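Local coordinates for protein aldose-aldose oxidoreductase (Caulobacter crescentus, PDB 5A04) that probably oxidises one aldose while reducing another, with a bound NADP(H) cofactor carrying hydride between the two half-reactions, at residues 46-49 and 50-54; 216-220 and 221-225; 273-277 and 278-282. All blocks are in the same frame, centred on the assembly; numbering follows the deposited sequence.

Overall arrangement
The three contacts lie far apart, each formed between neighbouring pieces of chain. Interaction 1, partly buried, is the C-terminal end of a helix in the NAD-binding Rossmann fold: main-chain bonds and tyrosine packing dominate. Interactions 2 and 3 belong to the C-terminal alpha/beta domain and reach the same mixed sheet, yet their centres are about 38 Å apart. Interaction 2 is a buried loop contact in which an aromatic ring meets an aspartate that also bonds to the second subunit. Interaction 3 is a surface hairpin at the sheet's edge, built from main-chain bonds, prolines and glycines, with a water inside its turn. Interaction 1 approaches the NADPH without touching it.

Interaction 1 (46-49 and 50-54); sequences KTYG and EQYGI
Lys46 to Ile54 form the last turns of helix 42-52 and the turn that leaves it, a helix-end contact within a beta-alpha-beta unit of the Rossmann fold. Glu50 N, Gln51 N and Tyr52 N donate to the carbonyls of Lys46, Thr47 and Tyr48 in the i to i+4 pattern. The chain then turns: Ile54 N reaches back to Gly49 O at 2.9 Å, in the carbonyl plane on a lone pair. This is the six-to-one bond of a Schellman motif, and Gly53 has the positive phi (70°) such a turn needs, which glycine adopts readily. Ile54, its CB directed back at the helix, comes within 4.0 Å of Gly49 CA.

On the outer side Lys46 and Glu50 run alongside each other, both extended. Their charged ends do not meet, since Lys46 NZ is 5.0 Å from Glu50 OE2; instead that oxygen rests against the lysine methylenes, 3.5 Å from Lys46 CG. Gln51 lies beside Tyr48, its OE1 3.9 Å from Tyr48 CD1 and its amide turned 21° from the ring plane. Tyr52 follows one turn after Tyr48. With chi1 of -75° its CG stands beside its own N, and this brings the ring edge to Tyr48 O, 3.4 Å from Tyr52 CD2. Tyr52 CE2 comes within 4.2 Å of Tyr48 CD1, at the edge of that ring.

Large, partly apolar tyrosines suit this side because it faces other elements: Tyr48 packs on Leu37 of strand 32-38 and on Thr19 and Arg20 of helix 16-22, Tyr52 on Leu34, Met23 and Pro24, while Ile54 covers Leu34 and Leu37 of the same strand.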
loop_
_atom_site.group_PDB
_atom_site.type_symbol
_atom_site.label_atom_id
_atom_site.label_comp_id
_atom_site.label_asym_id
_atom_site.label_seq_id
_atom_site.Cartn_x
_atom_site.Cartn_y
_atom_site.Cartn_z
ATOM N N LYS A 46 13.713 -19.238 -38.641
ATOM C CA LYS A 46 13.165 -19.155 -39.991
ATOM C C LYS A 46 12.045 -18.125 -40.032
ATOM O O LYS A 46 12.064 -17.194 -40.843
ATOM C CB LYS A 46 12.650 -20.524 -40.446
ATOM C CG LYS A 46 11.937 -20.486 -41.796
ATOM C CD LYS A 46 11.400 -21.859 -42.170
ATOM C CE LYS A 46 10.553 -21.805 -43.430
ATOM N NZ LYS A 46 9.891 -23.117 -43.677
ATOM N N THR A 47 11.084 -18.292 -39.132
ATOM C CA THR A 47 9.898 -17.445 -39.080
ATOM C C THR A 47 10.246 -15.966 -38.919
ATOM O O THR A 47 9.812 -15.119 -39.708
ATOM C CB THR A 47 8.976 -17.880 -37.928
ATOM O OG1 THR A 47 8.406 -19.156 -38.241
ATOM C CG2 THR A 47 7.851 -16.870 -37.728
ATOM N N TYR A 48 11.037 -15.647 -37.898
ATOM C CA TYR A 48 11.340 -14.248 -37.630
ATOM C C TYR A 48 12.453 -13.725 -38.514
ATOM O O TYR A 48 12.524 -12.526 -38.786
ATOM C CB TYR A 48 11.685 -14.060 -36.149
ATOM C CG TYR A 48 10.494 -14.330 -35.280
ATOM C CD1 TYR A 48 9.449 -13.415 -35.211
ATOM C CD2 TYR A 48 10.380 -15.516 -34.569
ATOM C CE1 TYR A 48 8.341 -13.663 -34.438
ATOM C CE2 TYR A 48 9.268 -15.776 -33.787
ATOM C CZ TYR A 48 8.254 -14.842 -33.732
ATOM O OH TYR A 48 7.147 -15.088 -32.965
ATOM N N GLY A 49 13.333 -14.619 -38.953
ATOM C CA GLY A 49 14.380 -14.241 -39.886
ATOM C C GLY A 49 13.755 -13.763 -41.184
ATOM O O GLY A 49 14.173 -12.762 -41.767
ATOM N N GLU A 50 12.739 -14.487 -41.630
ATOM C CA GLU A 50 12.044 -14.116 -42.859
ATOM C C GLU A 50 11.226 -12.840 -42.678
ATOM O O GLU A 50 11.275 -11.946 -43.520
ATOM C CB GLU A 50 11.159 -15.268 -43.327
ATOM C CG GLU A 50 11.956 -16.369 -44.009
ATOM C CD GLU A 50 11.122 -17.595 -44.336
ATOM O OE1 GLU A 50 9.880 -17.534 -44.194
ATOM O OE2 GLU A 50 11.715 -18.624 -44.726
ATOM N N GLN A 51 10.486 -12.742 -41.580
ATOM C CA GLN A 51 9.698 -11.540 -41.321
ATOM C C GLN A 51 10.554 -10.273 -41.255
ATOM O O GLN A 51 10.186 -9.234 -41.818
ATOM C CB GLN A 51 8.889 -11.687 -40.022
ATOM C CG GLN A 51 8.072 -10.429 -39.682
ATOM C CD GLN A 51 7.199 -10.585 -38.453
ATOM O OE1 GLN A 51 7.217 -11.618 -37.786
ATOM N NE2 GLN A 51 6.409 -9.556 -38.155
ATOM N N TYR A 52 11.703 -10.347 -40.584
ATOM C CA TYR A 52 12.492 -9.149 -40.329
ATOM C C TYR A 52 13.671 -8.956 -41.279
ATOM O O TYR A 52 14.432 -8.001 -41.137
ATOM C CB TYR A 52 12.993 -9.153 -38.874
ATOM C CG TYR A 52 11.905 -8.811 -37.889
ATOM C CD1 TYR A 52 11.647 -7.486 -37.547
ATOM C CD2 TYR A 52 11.105 -9.804 -37.326
ATOM C CE1 TYR A 52 10.643 -7.155 -36.652
ATOM C CE2 TYR A 52 10.090 -9.478 -36.429
ATOM C CZ TYR A 52 9.863 -8.145 -36.105
ATOM O OH TYR A 52 8.865 -7.808 -35.218
ATOM N N GLY A 53 13.810 -9.837 -42.263
ATOM C CA GLY A 53 14.858 -9.674 -43.262
ATOM C C GLY A 53 16.247 -9.912 -42.698
ATOM O O GLY A 53 17.207 -9.220 -43.052
ATOM N N ILE A 54 16.343 -10.884 -41.797
ATOM C CA ILE A 54 17.614 -11.271 -41.193
ATOM C C ILE A 54 18.189 -12.457 -41.949
ATOM O O ILE A 54 17.606 -13.543 -41.915
ATOM C CB ILE A 54 17.448 -11.664 -39.703
ATOM C CG1 ILE A 54 16.651 -10.602 -38.941
ATOM C CG2 ILE A 54 18.826 -11.922 -39.069
ATOM C CD1 ILE A 54 17.268 -9.232 -38.963
#

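Interaction 2 (216-220 and 221-225); sequences PRFGE and VEDII
Phe218 and Asp223 meet through a CH-pi contact: Asp223 CB sits 3.6 Å from the centroid of the Phe218 ring, 9° off its normal. Arg217 CB covers the opposite face, so the phenyl group is sandwiched between two methylenes, a role suited to a flat, apolar side chain. A stack continues the first contact. With chi1 of 170°, Asp223 carries its carboxylate anti to its own N, and the carboxylate plane is nearly parallel to that of the ring, 3° apart, with Asp223 CG 3.7 Å from Phe218 CZ. Packing against the backbone is looser, Val221 O coming within 3.9 Å of Phe218 CB. Nearby, Phe218 CE2 lies over a face of the Arg217 guanidinium, near its rim.

All this belongs to the loop between strands 204-210 and 224-230, antiparallel neighbours in the large mixed sheet of the C-terminal alpha/beta domain; Ile224 and Ile225 begin the second strand.

Polar bonds account for the buried carboxylates. Asp223 OD1 accepts from Tyr243 N, whereas OD2 has Ser244 OG and a salt bridge to Arg155 of the second subunit, so one short acid both stacks on Phe218 and reaches across the dimer. Glu222, whose CB leaves the backbone away from 216-220, is gripped by the main-chain N of Gly181 and Leu183 and by Tyr328 OH.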
loop_
_atom_site.group_PDB
_atom_site.type_symbol
_atom_site.label_atom_id
_atom_site.label_comp_id
_atom_site.label_asym_id
_atom_site.label_seq_id
_atom_site.Cartn_x
_atom_site.Cartn_y
_atom_site.Cartn_z
ATOM N N PRO A 216 -1.642 -25.612 -7.335
ATOM C CA PRO A 216 -0.732 -26.271 -8.277
ATOM C C PRO A 216 0.315 -25.326 -8.875
ATOM O O PRO A 216 1.316 -25.785 -9.412
ATOM C CB PRO A 216 -1.670 -26.807 -9.371
ATOM C CG PRO A 216 -3.006 -26.233 -9.093
ATOM C CD PRO A 216 -3.057 -25.845 -7.664
ATOM N N ARG A 217 0.083 -24.021 -8.785
ATOM C CA ARG A 217 1.042 -23.055 -9.318
ATOM C C ARG A 217 2.257 -22.871 -8.406
ATOM O O ARG A 217 3.319 -22.443 -8.858
ATOM C CB ARG A 217 0.376 -21.692 -9.512
ATOM C CG ARG A 217 -0.665 -21.642 -10.604
ATOM C CD ARG A 217 -1.362 -20.276 -10.600
ATOM N NE ARG A 217 -2.214 -20.103 -9.427
ATOM C CZ ARG A 217 -2.817 -18.965 -9.081
ATOM N NH1 ARG A 217 -2.673 -17.867 -9.817
ATOM N NH2 ARG A 217 -3.576 -18.923 -7.985
ATOM N N PHE A 218 2.086 -23.160 -7.119
ATOM C CA PHE A 218 3.027 -22.637 -6.129
ATOM C C PHE A 218 3.708 -23.725 -5.291
ATOM O O PHE A 218 3.872 -23.575 -4.086
ATOM C CB PHE A 218 2.305 -21.639 -5.213
ATOM C CG PHE A 218 1.675 -20.472 -5.949
ATOM C CD1 PHE A 218 2.420 -19.692 -6.818
ATOM C CD2 PHE A 218 0.331 -20.165 -5.765
ATOM C CE1 PHE A 218 1.838 -18.617 -7.498
ATOM C CE2 PHE A 218 -0.262 -19.106 -6.440
ATOM C CZ PHE A 218 0.489 -18.324 -7.304
ATOM N N GLY A 219 4.114 -24.810 -5.941
ATOM C CA GLY A 219 4.858 -25.853 -5.261
ATOM C C GLY A 219 6.302 -25.447 -5.021
ATOM O O GLY A 219 6.956 -25.964 -4.109
ATOM N N GLU A 220 6.817 -24.524 -5.833
ATOM C CA GLU A 220 8.250 -24.224 -5.783
ATOM C C GLU A 220 8.604 -22.778 -5.444
ATOM O O GLU A 220 9.626 -22.530 -4.811
ATOM C CB GLU A 220 8.916 -24.589 -7.114
ATOM C CG GLU A 220 8.739 -26.046 -7.481
ATOM C CD GLU A 220 9.727 -26.515 -8.521
ATOM O OE1 GLU A 220 10.562 -25.701 -8.979
ATOM O OE2 GLU A 220 9.664 -27.705 -8.874
ATOM N N VAL A 221 7.778 -21.828 -5.874
ATOM C CA VAL A 221 8.108 -20.421 -5.666
ATOM C C VAL A 221 6.969 -19.692 -4.959
ATOM O O VAL A 221 5.873 -20.244 -4.825
ATOM C CB VAL A 221 8.439 -19.712 -7.002
ATOM C CG1 VAL A 221 9.594 -20.434 -7.712
ATOM C CG2 VAL A 221 7.209 -19.631 -7.913
ATOM N N GLU A 222 7.217 -18.457 -4.518
ATOM C CA GLU A 222 6.239 -17.760 -3.681
ATOM C C GLU A 222 5.192 -17.019 -4.500
ATOM O O GLU A 222 5.447 -16.569 -5.623
ATOM C CB GLU A 222 6.937 -16.787 -2.710
ATOM C CG GLU A 222 7.381 -15.434 -3.281
ATOM C CD GLU A 222 8.627 -15.494 -4.161
ATOM O OE1 GLU A 222 9.300 -16.553 -4.234
ATOM O OE2 GLU A 222 8.946 -14.451 -4.787
ATOM N N ASP A 223 4.011 -16.894 -3.904
ATOM C CA ASP A 223 2.909 -16.149 -4.497
ATOM C C ASP A 223 2.985 -14.700 -4.031
ATOM O O ASP A 223 3.419 -13.833 -4.787
ATOM C CB ASP A 223 1.574 -16.796 -4.113
ATOM C CG ASP A 223 0.372 -15.942 -4.493
ATOM O OD1 ASP A 223 0.524 -14.995 -5.289
ATOM O OD2 ASP A 223 -0.728 -16.246 -3.997
ATOM N N ILE A 224 2.562 -14.439 -2.798
ATOM C CA ILE A 224 2.629 -13.086 -2.245
ATOM C C ILE A 224 3.858 -12.911 -1.361
ATOM O O ILE A 224 4.129 -13.736 -0.490
ATOM C CB ILE A 224 1.367 -12.736 -1.420
ATOM C CG1 ILE A 224 0.143 -12.640 -2.337
ATOM C CG2 ILE A 224 1.559 -11.408 -0.690
ATOM C CD1 ILE A 224 -1.186 -12.469 -1.574
ATOM N N ILE A 225 4.615 -11.849 -1.597
ATOM C CA ILE A 225 5.607 -11.437 -0.606
ATOM C C ILE A 225 5.636 -9.908 -0.577
ATOM O O ILE A 225 6.125 -9.236 -1.489
ATOM C CB ILE A 225 7.016 -12.072 -0.861
ATOM C CG1 ILE A 225 7.992 -11.660 0.248
ATOM C CG2 ILE A 225 7.571 -11.748 -2.273
ATOM C CD1 ILE A 225 9.300 -12.476 0.232
#

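Interaction 3 (273-277 and 278-282); sequences RAQLG and GPPAP
Arg273 to Gln275 and Pro280 to Pro282 form the arms of a beta hairpin, their axes 4.5 Å apart at closest and 150° from each other in direction. Ala274 and Ala281 are the hydrogen-bonded pair: each N donates to the other's O at 2.9 Å. Arg273 and Pro282 make a non-hydrogen-bonded pair. Strand 280-282 is the outermost of the sheet within this chain, where prolines, lacking an N-H, can flank Ala281 at little cost. Gly277, at a phi of 109°, turns the chain; a CB there would jam against the preceding carbonyl oxygen.

Arg273, Gln275 and Pro280 share one face and all touch Trp258 of the next strand. Arg273 runs alongside Pro280, with NH1 3.9 Å from Pro280 CB, while its NE pairs with Glu260 and its NH2 with Asp262 of the second subunit. Gln275 bends at chi2 (-91°), which swings its amide across the turn: NE2 donates to Gly278 O at 3.2 Å, in the carbonyl plane, and CG rests 4.0 Å from Pro280 CG. Replacing Gln275 with an alanine would probably leave Gly278 O without this donor and remove the methylene packing on Pro280. Inside the loop one water accepts from Leu276 N and Gly278 N and donates to Pro279 O at 2.9 Å.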
loop_
_atom_site.group_PDB
_atom_site.type_symbol
_atom_site.label_atom_id
_atom_site.label_comp_id
_atom_site.label_asym_id
_atom_site.label_seq_id
_atom_site.Cartn_x
_atom_site.Cartn_y
_atom_site.Cartn_z
ATOM N N ARG A 273 -2.363 10.852 -11.598
ATOM C CA ARG A 273 -3.185 11.809 -10.861
ATOM C C ARG A 273 -2.297 12.449 -9.800
ATOM O O ARG A 273 -1.436 11.776 -9.228
ATOM C CB ARG A 273 -4.391 11.094 -10.237
ATOM C CG ARG A 273 -5.371 11.973 -9.485
ATOM C CD ARG A 273 -6.626 11.170 -9.143
ATOM N NE ARG A 273 -6.374 10.127 -8.147
ATOM C CZ ARG A 273 -7.063 9.995 -7.018
ATOM N NH1 ARG A 273 -8.047 10.842 -6.735
ATOM N NH2 ARG A 273 -6.768 9.020 -6.164
ATOM N N ALA A 274 -2.464 13.739 -9.541
ATOM C CA ALA A 274 -1.623 14.370 -8.526
ATOM C C ALA A 274 -2.423 15.329 -7.666
ATOM O O ALA A 274 -3.432 15.888 -8.100
ATOM C CB ALA A 274 -0.457 15.093 -9.168
ATOM N N GLN A 275 -1.954 15.518 -6.444
ATOM C CA GLN A 275 -2.578 16.442 -5.509
ATOM C C GLN A 275 -1.454 17.337 -4.993
ATOM O O GLN A 275 -0.621 16.887 -4.204
ATOM C CB GLN A 275 -3.281 15.663 -4.390
ATOM C CG GLN A 275 -4.179 16.482 -3.475
ATOM C CD GLN A 275 -3.437 17.007 -2.277
ATOM O OE1 GLN A 275 -2.987 16.239 -1.418
ATOM N NE2 GLN A 275 -3.278 18.321 -2.217
ATOM N N LEU A 276 -1.396 18.586 -5.465
ATOM C CA LEU A 276 -0.214 19.422 -5.234
ATOM C C LEU A 276 -0.515 20.844 -4.754
ATOM O O LEU A 276 0.039 21.812 -5.282
ATOM C CB LEU A 276 0.620 19.515 -6.511
ATOM C CG LEU A 276 1.195 18.206 -7.056
ATOM C CD1 LEU A 276 1.792 18.411 -8.436
ATOM C CD2 LEU A 276 2.246 17.717 -6.098
ATOM N N GLY A 277 -1.376 20.972 -3.756
ATOM C CA GLY A 277 -1.682 22.276 -3.197
ATOM C C GLY A 277 -3.081 22.692 -3.584
ATOM O O GLY A 277 -3.632 23.662 -3.060
ATOM N N GLY A 278 -3.655 21.948 -4.520
ATOM C CA GLY A 278 -5.024 22.155 -4.943
ATOM C C GLY A 278 -5.732 20.828 -4.798
ATOM O O GLY A 278 -5.329 20.016 -3.969
ATOM N N PRO A 279 -6.771 20.585 -5.619
ATOM C CA PRO A 279 -7.491 19.307 -5.592
ATOM C C PRO A 279 -6.697 18.219 -6.309
ATOM O O PRO A 279 -5.726 18.550 -6.998
ATOM C CB PRO A 279 -8.785 19.625 -6.350
ATOM C CG PRO A 279 -8.349 20.609 -7.363
ATOM C CD PRO A 279 -7.321 21.489 -6.647
ATOM N N PRO A 280 -7.070 16.946 -6.120
ATOM C CA PRO A 280 -6.449 15.868 -6.904
ATOM C C PRO A 280 -6.940 15.983 -8.334
ATOM O O PRO A 280 -8.142 16.129 -8.545
ATOM C CB PRO A 280 -6.970 14.586 -6.253
ATOM C CG PRO A 280 -7.611 15.022 -4.966
ATOM C CD PRO A 280 -8.070 16.424 -5.182
ATOM N N ALA A 281 -6.036 15.924 -9.296
ATOM C CA ALA A 281 -6.421 16.127 -10.681
ATOM C C ALA A 281 -5.580 15.240 -11.578
ATOM O O ALA A 281 -4.439 14.935 -11.234
ATOM C CB ALA A 281 -6.253 17.586 -11.066
ATOM N N PRO A 282 -6.140 14.824 -12.727
ATOM C CA PRO A 282 -5.328 14.150 -13.746
ATOM C C PRO A 282 -4.182 15.047 -14.154
ATOM O O PRO A 282 -4.346 16.267 -14.201
ATOM C CB PRO A 282 -6.299 13.942 -14.915
ATOM C CG PRO A 282 -7.658 14.089 -14.338
ATOM C CD PRO A 282 -7.536 15.012 -13.160
HETATM O O HOH W 1 -3.309 20.124 -6.777
#